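Local coordinates for protein AlyGC (Glaciecola chathamensis, PDB 5GKD) that cleaves alginate as a lyase of polysaccharide lyase family 6, probably by beta-elimination at a site that holds a calcium ion, at residues A[440-446]-A[462-468]; A[513-519]-A[548-554]. All coordinates share one frame. Residue numbers count along the deposited sequence, not the author numbering.

Interaction 1. Residues A[440-446]-A[462-468]; sequences KHIAVSP and DVLVLQA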
loop_
_atom_site.group_PDB
_atom_site.type_symbol
_atom_site.label_atom_id
_atom_site.label_comp_id
_atom_site.label_asym_id
_atom_site.label_seq_id
_atom_site.Cartn_x
_atom_site.Cartn_y
_atom_site.Cartn_z
ATOM N N LYS A 440 16.500 -2.130 29.616
ATOM C CA LYS A 440 16.280 -2.751 30.913
ATOM C C LYS A 440 15.297 -3.907 30.789
ATOM O O LYS A 440 14.581 -4.052 29.797
ATOM C CB LYS A 440 15.754 -1.730 31.917
ATOM C CG LYS A 440 14.433 -1.159 31.486
ATOM C CD LYS A 440 13.866 -0.211 32.510
ATOM C CE LYS A 440 12.450 0.173 32.120
ATOM N NZ LYS A 440 12.435 1.328 31.173
ATOM N N HIS A 441 15.251 -4.731 31.829
ATOM C CA HIS A 441 14.340 -5.864 31.868
ATOM C C HIS A 441 13.104 -5.489 32.669
ATOM O O HIS A 441 13.207 -4.884 33.742
ATOM C CB HIS A 441 15.033 -7.097 32.442
ATOM C CG HIS A 441 16.127 -7.617 31.565
ATOM N ND1 HIS A 441 16.140 -8.900 31.069
ATOM C CD2 HIS A 441 17.233 -7.012 31.071
ATOM C CE1 HIS A 441 17.214 -9.070 30.317
ATOM N NE2 HIS A 441 17.894 -7.937 30.303
ATOM N N ILE A 442 11.940 -5.815 32.119
ATOM C CA ILE A 442 10.644 -5.524 32.715
ATOM C C ILE A 442 9.897 -6.838 32.873
ATOM O O ILE A 442 9.716 -7.576 31.897
ATOM C CB ILE A 442 9.827 -4.549 31.851
ATOM C CG1 ILE A 442 10.592 -3.247 31.644
ATOM C CG2 ILE A 442 8.462 -4.298 32.480
ATOM C CD1 ILE A 442 9.978 -2.352 30.589
ATOM N N ALA A 443 9.468 -7.133 34.093
ATOM C CA ALA A 443 8.647 -8.307 34.331
ATOM C C ALA A 443 7.202 -8.013 33.949
ATOM O O ALA A 443 6.678 -6.936 34.239
ATOM C CB ALA A 443 8.739 -8.729 35.799
ATOM N N VAL A 444 6.577 -8.936 33.271
ATOM C CA VAL A 444 5.223 -8.763 32.846
ATOM C C VAL A 444 4.464 -9.954 33.341
ATOM O O VAL A 444 5.008 -11.010 33.424
ATOM C CB VAL A 444 5.135 -8.729 31.323
ATOM C CG1 VAL A 444 3.757 -8.330 30.895
ATOM C CG2 VAL A 444 6.159 -7.792 30.757
ATOM N N SER A 445 3.195 -9.777 33.646
ATOM C CA SER A 445 2.384 -10.859 34.124
ATOM C C SER A 445 1.102 -11.046 33.351
ATOM O O SER A 445 0.658 -10.168 32.682
ATOM C CB SER A 445 2.034 -10.615 35.574
ATOM O OG SER A 445 3.018 -11.182 36.380
ATOM N N PRO A 446 0.501 -12.291 33.486
ATOM C CA PRO A 446 -0.780 -12.456 32.782
ATOM C C PRO A 446 -1.841 -11.578 33.398
ATOM O O PRO A 446 -1.572 -11.110 34.464
ATOM C CB PRO A 446 -1.165 -13.880 33.084
ATOM C CG PRO A 446 0.070 -14.578 33.322
ATOM C CD PRO A 446 0.858 -13.633 34.110
ATOM N N ASP A 462 14.375 -2.315 25.522
ATOM C CA ASP A 462 14.003 -3.065 26.717
ATOM C C ASP A 462 13.709 -4.524 26.385
ATOM O O ASP A 462 13.518 -4.897 25.224
ATOM C CB ASP A 462 12.783 -2.438 27.384
ATOM C CG ASP A 462 13.131 -1.199 28.163
ATOM O OD1 ASP A 462 14.341 -0.933 28.306
ATOM O OD2 ASP A 462 12.207 -0.495 28.634
ATOM N N VAL A 463 13.669 -5.357 27.430
ATOM C CA VAL A 463 13.332 -6.775 27.309
ATOM C C VAL A 463 12.162 -7.063 28.235
ATOM O O VAL A 463 12.267 -6.889 29.451
ATOM C CB VAL A 463 14.522 -7.688 27.634
ATOM C CG1 VAL A 463 14.110 -9.153 27.543
ATOM C CG2 VAL A 463 15.676 -7.412 26.699
ATOM N N LEU A 464 11.049 -7.496 27.659
ATOM C CA LEU A 464 9.882 -7.896 28.429
ATOM C C LEU A 464 10.000 -9.383 28.758
ATOM O O LEU A 464 10.192 -10.209 27.860
ATOM C CB LEU A 464 8.598 -7.608 27.650
ATOM C CG LEU A 464 7.966 -6.201 27.650
ATOM C CD1 LEU A 464 8.975 -5.095 27.439
ATOM C CD2 LEU A 464 6.847 -6.095 26.606
ATOM N N VAL A 465 9.909 -9.715 30.048
ATOM C CA VAL A 465 10.059 -11.080 30.540
ATOM C C VAL A 465 8.696 -11.523 31.055
ATOM O O VAL A 465 8.260 -11.101 32.132
ATOM C CB VAL A 465 11.134 -11.183 31.626
ATOM C CG1 VAL A 465 11.437 -12.632 31.922
ATOM C CG2 VAL A 465 12.387 -10.458 31.185
ATOM N N LEU A 466 8.009 -12.359 30.278
ATOM C CA LEU A 466 6.656 -12.777 30.617
ATOM C C LEU A 466 6.709 -13.941 31.596
ATOM O O LEU A 466 7.375 -14.952 31.342
ATOM C CB LEU A 466 5.874 -13.189 29.368
ATOM C CG LEU A 466 6.014 -12.393 28.073
ATOM C CD1 LEU A 466 5.180 -13.019 26.971
ATOM C CD2 LEU A 466 5.623 -10.953 28.286
ATOM N N GLN A 467 6.009 -13.797 32.715
ATOM C CA GLN A 467 5.892 -14.899 33.648
ATOM C C GLN A 467 4.937 -15.943 33.082
ATOM O O GLN A 467 4.213 -15.697 32.113
ATOM C CB GLN A 467 5.420 -14.387 35.003
ATOM C CG GLN A 467 6.264 -13.233 35.545
ATOM C CD GLN A 467 5.518 -12.388 36.569
ATOM O OE1 GLN A 467 4.287 -12.348 36.578
ATOM N NE2 GLN A 467 6.260 -11.693 37.422
ATOM N N ALA A 468 4.953 -17.127 33.686
ATOM C CA ALA A 468 4.149 -18.233 33.185
ATOM C C ALA A 468 2.669 -17.888 33.230
ATOM O O ALA A 468 2.212 -17.171 34.120
ATOM C CB ALA A 468 4.423 -19.490 34.008
#
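Strands 441-444 and 462-466 run side by side in the same direction, their axes 4.6 Å apart at closest approach and inclined by 28°. The ladder is that of a regular parallel pair: Lys440 O accepts from Val463 N (2.9 Å), Ile442 N donates to Val463 O (2.9 Å) and Ile442 O accepts from Val465 N (2.8 Å), after which Val444 N reaches Val465 O (3.0 Å) and Val444 O receives Gln467 N (3.0 Å). Ile442 and Val444 thus each bond to the two residues flanking their partners, Leu464 and Leu466, whereas Lys440 joins the ladder through its O alone. At the N-terminal end the Asp462 carboxylate holds Lys440 twice, OD1 accepting from the backbone Lys440 N (2.8 Å) and OD2 forming a salt bridge with Lys440 NZ (3.1 Å); Lys440 NZ also forms a salt bridge with the Glu459 carboxylate, and Asp462 OD2 accepts from the backbone N of Glu459. On one face His441 lays its ring over Val463, whose CB is 4.0 Å from the ring centroid in a CH-pi contact. The other face is apolar: Val444 CG2 sits 3.9 Å from Leu464 CG, and Val444 CB lies 3.8 Å from Leu466 CD2. This apolar face is covered by helix 450-457, with Ala454 against Val444, Ile455 against Leu464 and Leu451 against Leu466, a cap over the end of the second parallel beta-helix. Beyond strand 462-466 the sheet continues into strand 482-487, which with the following Gln488 takes up the backbone groups of Asp462, Leu464 and Leu466.

Interaction 2. Residues A[513-519]-A[548-554]; sequences LDGVYVD and KNSTFEN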
loop_
_atom_site.group_PDB
_atom_site.type_symbol
_atom_site.label_atom_id
_atom_site.label_comp_id
_atom_site.label_asym_id
_atom_site.label_seq_id
_atom_site.Cartn_x
_atom_site.Cartn_y
_atom_site.Cartn_z
ATOM N N LEU A 513 11.378 -12.206 19.397
ATOM C CA LEU A 513 10.572 -13.136 20.170
ATOM C C LEU A 513 11.467 -14.291 20.590
ATOM O O LEU A 513 12.157 -14.881 19.752
ATOM C CB LEU A 513 9.380 -13.667 19.368
ATOM C CG LEU A 513 8.338 -12.677 18.858
ATOM C CD1 LEU A 513 7.297 -13.388 18.034
ATOM C CD2 LEU A 513 7.684 -11.959 19.996
ATOM N N ASP A 514 11.442 -14.621 21.877
ATOM C CA ASP A 514 12.347 -15.616 22.437
ATOM C C ASP A 514 11.550 -16.494 23.400
ATOM O O ASP A 514 11.084 -16.021 24.442
ATOM C CB ASP A 514 13.521 -14.922 23.129
ATOM C CG ASP A 514 14.544 -15.890 23.672
ATOM O OD1 ASP A 514 14.387 -17.114 23.463
ATOM O OD2 ASP A 514 15.526 -15.413 24.288
ATOM N N GLY A 515 11.358 -17.757 23.031
ATOM C CA GLY A 515 10.728 -18.707 23.924
ATOM C C GLY A 515 9.240 -18.540 24.141
ATOM O O GLY A 515 8.716 -19.030 25.131
ATOM N N VAL A 516 8.538 -17.879 23.259
ATOM C CA VAL A 516 7.136 -17.640 23.498
ATOM C C VAL A 516 6.324 -18.738 22.826
ATOM O O VAL A 516 6.813 -19.480 21.978
ATOM C CB VAL A 516 6.693 -16.238 23.017
ATOM C CG1 VAL A 516 7.674 -15.179 23.481
ATOM C CG2 VAL A 516 6.527 -16.206 21.501
ATOM N N TYR A 517 5.062 -18.836 23.213
ATOM C CA TYR A 517 4.154 -19.831 22.671
ATOM C C TYR A 517 2.882 -19.116 22.244
ATOM O O TYR A 517 2.255 -18.426 23.053
ATOM C CB TYR A 517 3.869 -20.918 23.718
ATOM C CG TYR A 517 3.182 -22.137 23.173
ATOM C CD1 TYR A 517 1.812 -22.126 22.908
ATOM C CD2 TYR A 517 3.892 -23.310 22.925
ATOM C CE1 TYR A 517 1.164 -23.240 22.403
ATOM C CE2 TYR A 517 3.250 -24.438 22.413
ATOM C CZ TYR A 517 1.885 -24.390 22.155
ATOM O OH TYR A 517 1.235 -25.494 21.653
ATOM N N VAL A 518 2.503 -19.272 20.982
ATOM C CA VAL A 518 1.331 -18.599 20.442
ATOM C C VAL A 518 0.363 -19.649 19.946
ATOM O O VAL A 518 0.710 -20.460 19.081
ATOM C CB VAL A 518 1.672 -17.613 19.310
ATOM C CG1 VAL A 518 0.381 -17.000 18.760
ATOM C CG2 VAL A 518 2.588 -16.512 19.796
ATOM N N ASP A 519 -0.848 -19.623 20.488
ATOM C CA ASP A 519 -1.963 -20.433 20.027
ATOM C C ASP A 519 -2.998 -19.465 19.474
ATOM O O ASP A 519 -3.620 -18.719 20.233
ATOM C CB ASP A 519 -2.518 -21.281 21.177
ATOM C CG ASP A 519 -3.755 -22.069 20.798
ATOM O OD1 ASP A 519 -4.142 -22.092 19.614
ATOM O OD2 ASP A 519 -4.359 -22.677 21.707
ATOM N N LYS A 548 13.207 -16.878 18.076
ATOM C CA LYS A 548 14.057 -17.906 18.678
ATOM C C LYS A 548 13.255 -18.719 19.677
ATOM O O LYS A 548 12.523 -18.153 20.487
ATOM C CB LYS A 548 15.264 -17.296 19.406
ATOM C CG LYS A 548 15.954 -16.210 18.650
ATOM C CD LYS A 548 16.992 -15.481 19.479
ATOM C CE LYS A 548 17.660 -14.413 18.609
ATOM N NZ LYS A 548 18.713 -13.634 19.311
ATOM N N ASN A 549 13.408 -20.041 19.632
ATOM C CA ASN A 549 12.882 -20.925 20.677
ATOM C C ASN A 549 11.371 -20.812 20.838
ATOM O O ASN A 549 10.847 -21.021 21.933
ATOM C CB ASN A 549 13.554 -20.644 22.026
ATOM C CG ASN A 549 15.060 -20.587 21.922
ATOM O OD1 ASN A 549 15.675 -19.576 22.250
ATOM N ND2 ASN A 549 15.662 -21.670 21.461
ATOM N N SER A 550 10.644 -20.478 19.778
ATOM C CA SER A 550 9.237 -20.171 19.936
ATOM C C SER A 550 8.379 -21.161 19.170
ATOM O O SER A 550 8.839 -21.858 18.269
ATOM C CB SER A 550 8.930 -18.736 19.481
ATOM O OG SER A 550 9.653 -17.809 20.262
ATOM N N THR A 551 7.108 -21.196 19.534
ATOM C CA THR A 551 6.161 -22.130 18.958
ATOM C C THR A 551 4.903 -21.379 18.557
ATOM O O THR A 551 4.393 -20.558 19.321
ATOM C CB THR A 551 5.809 -23.248 19.959
ATOM O OG1 THR A 551 7.013 -23.874 20.402
ATOM C CG2 THR A 551 4.909 -24.286 19.310
ATOM N N PHE A 552 4.398 -21.677 17.366
ATOM C CA PHE A 552 3.250 -20.971 16.816
ATOM C C PHE A 552 2.318 -22.014 16.227
ATOM O O PHE A 552 2.719 -22.753 15.325
ATOM C CB PHE A 552 3.689 -19.946 15.751
ATOM C CG PHE A 552 4.754 -18.983 16.235
ATOM C CD1 PHE A 552 6.095 -19.292 16.098
ATOM C CD2 PHE A 552 4.410 -17.773 16.827
ATOM C CE1 PHE A 552 7.064 -18.430 16.534
ATOM C CE2 PHE A 552 5.382 -16.913 17.275
ATOM C CZ PHE A 552 6.713 -17.241 17.132
ATOM N N GLU A 553 1.087 -22.083 16.733
ATOM C CA GLU A 553 0.182 -23.164 16.381
ATOM C C GLU A 553 -1.217 -22.656 16.093
ATOM O O GLU A 553 -1.661 -21.649 16.646
ATOM C CB GLU A 553 0.061 -24.202 17.498
ATOM C CG GLU A 553 1.251 -25.098 17.655
ATOM C CD GLU A 553 1.007 -26.175 18.696
ATOM O OE1 GLU A 553 -0.050 -26.123 19.371
ATOM O OE2 GLU A 553 1.868 -27.071 18.832
ATOM N N ASN A 554 -1.920 -23.409 15.250
ATOM C CA ASN A 554 -3.362 -23.265 15.067
ATOM C C ASN A 554 -3.723 -21.930 14.418
ATOM O O ASN A 554 -4.677 -21.258 14.820
ATOM C CB ASN A 554 -4.093 -23.456 16.398
ATOM C CG ASN A 554 -3.872 -24.845 16.981
ATOM O OD1 ASN A 554 -3.889 -25.841 16.259
ATOM N ND2 ASN A 554 -3.643 -24.910 18.290
#
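Two successive rungs of a parallel beta-helix stack here, both bending at the same point. Gly515 and Asn549, with positive phi, form matching corners that interrupt the ladder between the Asp514-Lys548 and Tyr517-Thr551 pairs; Gly515 CA presses to 3.1 Å from Asn549 O. Ser550 tucks its hydroxyl into the hollow of the bend, where OG accepts from Val516 N (3.2 Å) and donates to Lys548 O (2.9 Å). Past the corner the ladder resumes, with Val518 N to Thr551 O at 2.8 Å and Glu553 N to Val518 O at 2.9 Å. The Phe552 ring fills the space bounded by Leu513, Val516 and Val518: Leu513 CD1 abuts its edge at CZ (4.0 Å), and Val518 CB approaches CD2 of Phe552 at 3.7 Å. On the other face Tyr517 CE2 rests 3.5 Å from Thr551 CG2, and Tyr517 OH makes a weak hydrogen bond to Glu553 OE1 (2.7 Å). Inside the coil, Phe552 meets Phe563 edge-to-face and also packs on Phe582 of the next rung and Leu531 of strand 530-534. Strand 493-497 flanks Tyr517 on one side of the pair, and strand 581-585 takes Thr551 and Glu553 on the other.

After the first, larger beta-helix of the chain, interaction 1 starts the second by bringing 462-468 back beside 440-446, closing a loop of 15 residues that holds helix 450-457. The chain then passes through strands 469-473, 477-479, 482-487, 493-497 and 503-505 before interaction 2 opens; its loop of 28 residues, without helix, returns 548-554 to 513-519. The two loops follow in series, neither nesting nor crossing. The centres of the two interactions lie 16 Å apart and their nearest atoms about 5 Å, without touching, yet both belong to one parallel sheet. Strand 482-487 bridges them, bonded to strand 462-466 and to strand 510-514, so the capped end is tied to the coils that follow.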